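Local atomic coordinates of lectin (Cicer arietinum, PDB entry 4LL2), a protein that is a chickpea lectin of the hemopexin family that binds metal ions, calcium among them, and presumably recognises carbohydrate. Residues 120-125 and 133-138. Sequence-based numbering, arbitrary orientation.
Sequences IDAAFR and YLFKGD. With NA (sodium ion), chain C; SO4 (sulfate ion), chain D.
Asp121 holds the turn just after strand 131-136 through its carboxylate: Asp121 OD1 accepts the backbone N-H of Gly137 at 2.9 Å, the nitrogen lying roughly on the extension of the CG-OD1 bond. A water donates both to Asp121 OD1 and to Gly137 O, so Asp121 OD1 accepts two hydrogen bonds, one from Gly137 N and one from the water. With CG beside its own backbone N (chi1 -69°), the carboxylate reaches across to Gly137. Asp121 O lies 2.2 Å from a sodium ion, which the backbone oxygens of Asn7, Asp65 and Asp174 also bind, in a site where calcium and magnesium are seen as well. Phe135 O receives two weak bonds, from Asp121 N and Ala122 N, the mark of a classic beta bulge where the strand leaves the ion. Beyond it the pairing becomes regular: Phe135 N donates to Ala122 O at 2.8 Å, and Phe124 and Tyr133 exchange both N-H...O bonds. These antiparallel strands are the first two of a four-stranded blade in the hemopexin beta-propeller, strand 122-125 lining the central channel. Ala123 and Leu134 form the non-hydrogen-bonded pair; on their face Leu134 CD2 also meets Ile120 CD1 at 3.6 Å. The other face carries an aromatic cluster. Phe124 CE2 touches Tyr133 CD2 at 3.6 Å with the rings inclined by 42°, whereas Phe124 CE1 meets Phe135 CZ at 3.7 Å, neither ring lying over the face of the other. At the outer end of its own ring, Tyr133 OH donates to O2 of a sulfate, 2.6 Å away; Tyr140 and Gln152 hold the same anion, which probably comes from the crystallisation liquor. Lys136 lays its CD against the Asp121 carboxylate, but the chain bends at chi2 and chi4, and NZ is hydrogen-bonded instead to the carbonyls of Gly119 and Val115.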
loop_
_atom_site.group_PDB
_atom_site.type_symbol
_atom_site.label_atom_id
_atom_site.label_comp_id
_atom_site.label_asym_id
_atom_site.label_seq_id
_atom_site.Cartn_x
_atom_site.Cartn_y
_atom_site.Cartn_z
ATOM N N ILE A 120 2.309 -10.225 -3.232
ATOM C CA ILE A 120 1.335 -9.227 -3.614
ATOM C C ILE A 120 2.102 -7.962 -3.928
ATOM O O ILE A 120 2.990 -7.622 -3.237
ATOM C CB ILE A 120 0.248 -8.997 -2.515
ATOM C CG1 ILE A 120 -0.387 -10.317 -2.122
ATOM C CG2 ILE A 120 -0.771 -7.985 -2.946
ATOM C CD1 ILE A 120 -1.410 -10.293 -1.136
ATOM N N ASP A 121 1.796 -7.335 -5.051
ATOM C CA ASP A 121 2.385 -6.067 -5.476
ATOM C C ASP A 121 2.006 -4.844 -4.714
ATOM O O ASP A 121 2.779 -4.097 -4.334
ATOM C CB ASP A 121 2.020 -5.799 -6.916
ATOM C CG ASP A 121 2.669 -6.718 -7.893
ATOM O OD1 ASP A 121 2.087 -6.954 -8.899
ATOM O OD2 ASP A 121 3.732 -7.207 -7.682
ATOM N N ALA A 122 0.745 -4.671 -4.496
ATOM C CA ALA A 122 0.282 -3.477 -3.798
ATOM C C ALA A 122 -1.122 -3.651 -3.262
ATOM O O ALA A 122 -1.791 -4.627 -3.577
ATOM C CB ALA A 122 0.315 -2.289 -4.756
ATOM N N ALA A 123 -1.562 -2.703 -2.443
ATOM C CA ALA A 123 -2.895 -2.764 -1.868
ATOM C C ALA A 123 -3.327 -1.449 -1.237
ATOM O O ALA A 123 -2.517 -0.544 -1.038
ATOM C CB ALA A 123 -2.942 -3.876 -0.804
ATOM N N PHE A 124 -4.628 -1.340 -0.968
ATOM C CA PHE A 124 -5.184 -0.171 -0.293
ATOM C C PHE A 124 -6.556 -0.468 0.322
ATOM O O PHE A 124 -7.323 -1.296 -0.187
ATOM C CB PHE A 124 -5.232 1.079 -1.207
ATOM C CG PHE A 124 -6.333 1.072 -2.228
ATOM C CD1 PHE A 124 -6.060 0.744 -3.547
ATOM C CD2 PHE A 124 -7.639 1.405 -1.878
ATOM C CE1 PHE A 124 -7.062 0.745 -4.507
ATOM C CE2 PHE A 124 -8.652 1.411 -2.833
ATOM C CZ PHE A 124 -8.364 1.078 -4.150
ATOM N N ARG A 125 -6.825 0.211 1.430
ATOM C CA ARG A 125 -8.052 0.067 2.185
ATOM C C ARG A 125 -9.242 0.748 1.512
ATOM O O ARG A 125 -9.137 1.884 1.047
ATOM C CB ARG A 125 -7.834 0.670 3.591
ATOM C CG ARG A 125 -9.000 0.511 4.575
ATOM C CD ARG A 125 -9.005 -0.859 5.232
ATOM N NE ARG A 125 -9.863 -0.921 6.416
ATOM C CZ ARG A 125 -11.195 -0.900 6.396
ATOM N NH1 ARG A 125 -11.856 -0.817 5.245
ATOM N NH2 ARG A 125 -11.871 -0.970 7.534
ATOM N N TYR A 133 -8.411 -3.793 -1.234
ATOM C CA TYR A 133 -8.141 -4.205 -2.614
ATOM C C TYR A 133 -6.630 -4.487 -2.698
ATOM O O TYR A 133 -5.818 -3.741 -2.146
ATOM C CB TYR A 133 -8.520 -3.101 -3.621
ATOM C CG TYR A 133 -10.007 -2.770 -3.705
ATOM C CD1 TYR A 133 -10.890 -3.553 -4.454
ATOM C CD2 TYR A 133 -10.530 -1.671 -3.015
ATOM C CE1 TYR A 133 -12.250 -3.250 -4.511
ATOM C CE2 TYR A 133 -11.877 -1.361 -3.063
ATOM C CZ TYR A 133 -12.739 -2.150 -3.809
ATOM O OH TYR A 133 -14.084 -1.842 -3.849
ATOM N N LEU A 134 -6.279 -5.575 -3.378
ATOM C CA LEU A 134 -4.889 -5.983 -3.555
ATOM C C LEU A 134 -4.614 -6.280 -5.036
ATOM O O LEU A 134 -5.483 -6.778 -5.757
ATOM C CB LEU A 134 -4.579 -7.202 -2.679
ATOM C CG LEU A 134 -4.941 -7.084 -1.187
ATOM C CD1 LEU A 134 -6.396 -7.470 -0.980
ATOM C CD2 LEU A 134 -4.047 -7.978 -0.363
ATOM N N PHE A 135 -3.394 -5.986 -5.478
ATOM C CA PHE A 135 -2.985 -6.161 -6.873
ATOM C C PHE A 135 -1.755 -7.044 -7.071
ATOM O O PHE A 135 -0.803 -6.994 -6.293
ATOM C CB PHE A 135 -2.701 -4.763 -7.455
ATOM C CG PHE A 135 -3.797 -3.769 -7.191
ATOM C CD1 PHE A 135 -4.837 -3.616 -8.097
ATOM C CD2 PHE A 135 -3.819 -3.021 -6.011
ATOM C CE1 PHE A 135 -5.896 -2.750 -7.830
ATOM C CE2 PHE A 135 -4.880 -2.145 -5.734
ATOM C CZ PHE A 135 -5.920 -2.010 -6.653
ATOM N N LYS A 136 -1.779 -7.844 -8.132
ATOM C CA LYS A 136 -0.648 -8.723 -8.493
ATOM C C LYS A 136 -0.765 -8.813 -10.009
ATOM O O LYS A 136 -1.807 -9.194 -10.542
ATOM C CB LYS A 136 -0.776 -10.097 -7.845
ATOM C CG LYS A 136 0.374 -11.087 -8.157
ATOM C CD LYS A 136 1.746 -10.518 -7.832
ATOM C CE LYS A 136 2.845 -11.528 -8.098
ATOM N NZ LYS A 136 2.919 -12.594 -7.044
ATOM N N GLY A 137 0.295 -8.416 -10.702
ATOM C CA GLY A 137 0.255 -8.422 -12.149
ATOM C C GLY A 137 -0.864 -7.546 -12.658
ATOM O O GLY A 137 -1.005 -6.402 -12.227
ATOM N N ASP A 138 -1.661 -8.093 -13.567
ATOM C CA ASP A 138 -2.782 -7.370 -14.153
ATOM C C ASP A 138 -4.099 -7.808 -13.510
ATOM O O ASP A 138 -5.182 -7.486 -14.013
ATOM C CB ASP A 138 -2.839 -7.634 -15.665
ATOM C CG ASP A 138 -2.968 -9.116 -15.999
ATOM O OD1 ASP A 138 -2.973 -9.462 -17.202
ATOM O OD2 ASP A 138 -3.062 -9.938 -15.058
HETATM NA NA NA C . 4.899 -3.489 -4.127
HETATM S S SO4 D . -14.696 -3.026 -7.379
HETATM O O1 SO4 D . -15.843 -2.893 -8.288
HETATM O O2 SO4 D . -15.144 -2.862 -5.987
HETATM O O3 SO4 D . -14.108 -4.363 -7.520
HETATM O O4 SO4 D . -13.683 -2.001 -7.697
HETATM O O HOH W 1 -0.147 -5.451 -9.837
#